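PDB 3C8U: fructokinase from Silicibacter sp., which probably transfers phosphate from ATP to fructose or a related sugar substrate. Local coordinates for residues Q167-D171 with H172-H176. Residues are numbered along the deposited sequence; the frame is centred on the assembly and turned at random.
Sequences QRWLD and HGLNH
A Schellman motif ends helix 158-171 where L170 and W169 meet G173 and L174, and the evidence lies in the backbone bonds and in one positive phi. L174 N donates to W169 O at 3.2 Å, in the carbonyl plane, and G173 N donates to L170 O at 2.8 Å from well above that carbonyl's plane. G173 carries the turn with phi 100°, the left-handed conformation that glycine adopts readily. H172 N still makes an ordinary helical bond to R168 O and a second, weak one to W169 O. A water bridges the turn by donating to both L170 O and L174 O.

L174 and W169 run abreast at the surface of this turn, with L174 CD1 4.2 Å from W169 CE3, while L174 CB sits 3.1 Å from W169 O. On H172, CG lies anti to the backbone N (chi1 -154°), which swings the imidazole beside the indole; ND1 comes within 3.6 Å of W169 CZ3, with the planes inclined at 71°. L170 uses its CD2 branch, 3.4 Å from L174 O.

N175 N-caps helix 176-184 through OD1, which accepts from A178 N. That helix packs back on the one just ended, W169 touching A179, R182 and A183 and L170 touching A179, while R168 forms a salt bridge with D187 at the start of helix 186-195.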
# COMPACT_ATOMS: atom_id res chain seq x y z
N GLN A 167 -3.77 -19.55 -3.22
CA GLN A 167 -5.10 -19.43 -3.83
C GLN A 167 -5.09 -18.44 -4.99
O GLN A 167 -5.69 -18.69 -6.05
CB GLN A 167 -6.18 -19.05 -2.82
CG GLN A 167 -7.62 -19.23 -3.39
CD GLN A 167 -7.90 -20.66 -3.90
OE1 GLN A 167 -7.86 -21.63 -3.14
NE2 GLN A 167 -8.20 -20.78 -5.20
N ARG A 168 -4.36 -17.36 -4.79
CA ARG A 168 -4.26 -16.32 -5.82
C ARG A 168 -3.75 -16.94 -7.10
O ARG A 168 -4.32 -16.77 -8.17
CB ARG A 168 -3.34 -15.16 -5.38
CG ARG A 168 -2.96 -14.19 -6.49
CD ARG A 168 -2.62 -12.81 -5.92
NE ARG A 168 -1.17 -12.55 -5.85
CZ ARG A 168 -0.64 -11.51 -5.20
NH1 ARG A 168 -1.42 -10.67 -4.53
NH2 ARG A 168 0.67 -11.33 -5.18
N TRP A 169 -2.71 -17.73 -6.95
CA TRP A 169 -2.04 -18.31 -8.10
C TRP A 169 -2.85 -19.45 -8.69
O TRP A 169 -2.79 -19.74 -9.90
CB TRP A 169 -0.61 -18.71 -7.74
CG TRP A 169 0.20 -17.47 -7.57
CD1 TRP A 169 0.63 -16.91 -6.40
CD2 TRP A 169 0.59 -16.58 -8.61
NE1 TRP A 169 1.29 -15.74 -6.66
CE2 TRP A 169 1.29 -15.51 -8.01
CE3 TRP A 169 0.44 -16.59 -10.00
CZ2 TRP A 169 1.85 -14.46 -8.75
CZ3 TRP A 169 1.00 -15.55 -10.74
CH2 TRP A 169 1.69 -14.50 -10.11
N LEU A 170 -3.68 -20.06 -7.84
CA LEU A 170 -4.57 -21.13 -8.28
C LEU A 170 -5.65 -20.50 -9.18
O LEU A 170 -6.01 -21.03 -10.22
CB LEU A 170 -5.21 -21.87 -7.11
CG LEU A 170 -4.37 -22.89 -6.35
CD1 LEU A 170 -5.16 -23.46 -5.13
CD2 LEU A 170 -3.93 -23.99 -7.29
N ASP A 171 -6.11 -19.35 -8.76
CA ASP A 171 -7.13 -18.59 -9.52
C ASP A 171 -6.60 -18.24 -10.91
O ASP A 171 -7.33 -18.23 -11.90
CB ASP A 171 -7.55 -17.32 -8.77
CG ASP A 171 -8.38 -17.64 -7.54
OD1 ASP A 171 -8.76 -18.82 -7.37
OD2 ASP A 171 -8.66 -16.71 -6.74
N HIS A 172 -5.31 -18.00 -10.95
CA HIS A 172 -4.62 -17.62 -12.17
C HIS A 172 -4.48 -18.82 -13.10
O HIS A 172 -4.06 -18.70 -14.25
CB HIS A 172 -3.27 -16.99 -11.85
CG HIS A 172 -2.79 -16.06 -12.91
ND1 HIS A 172 -1.46 -15.95 -13.27
CD2 HIS A 172 -3.47 -15.21 -13.71
CE1 HIS A 172 -1.34 -15.06 -14.23
NE2 HIS A 172 -2.54 -14.60 -14.53
N GLY A 173 -4.85 -19.99 -12.60
CA GLY A 173 -4.94 -21.19 -13.44
C GLY A 173 -3.75 -22.10 -13.29
O GLY A 173 -3.59 -23.11 -13.98
N LEU A 174 -2.90 -21.71 -12.36
CA LEU A 174 -1.74 -22.53 -11.98
C LEU A 174 -2.26 -23.76 -11.25
O LEU A 174 -3.27 -23.70 -10.57
CB LEU A 174 -0.78 -21.76 -11.05
CG LEU A 174 0.05 -20.61 -11.65
CD1 LEU A 174 1.41 -20.52 -10.94
CD2 LEU A 174 0.24 -20.80 -13.15
N ASN A 175 -1.58 -24.88 -11.42
CA ASN A 175 -1.81 -26.02 -10.56
C ASN A 175 -1.16 -25.82 -9.21
O ASN A 175 -0.40 -24.88 -8.99
CB ASN A 175 -1.37 -27.34 -11.18
CG ASN A 175 0.14 -27.51 -11.24
OD1 ASN A 175 0.87 -26.99 -10.40
ND2 ASN A 175 0.60 -28.26 -12.23
N HIS A 176 -1.49 -26.72 -8.29
CA HIS A 176 -1.21 -26.46 -6.88
C HIS A 176 0.31 -26.38 -6.62
O HIS A 176 0.79 -25.48 -5.91
CB HIS A 176 -1.87 -27.50 -5.97
CG HIS A 176 -1.62 -27.23 -4.54
ND1 HIS A 176 -0.58 -27.82 -3.84
CD2 HIS A 176 -2.20 -26.36 -3.68
CE1 HIS A 176 -0.56 -27.34 -2.61
NE2 HIS A 176 -1.52 -26.44 -2.49
O HOH W 1 -5.83 -24.02 -10.67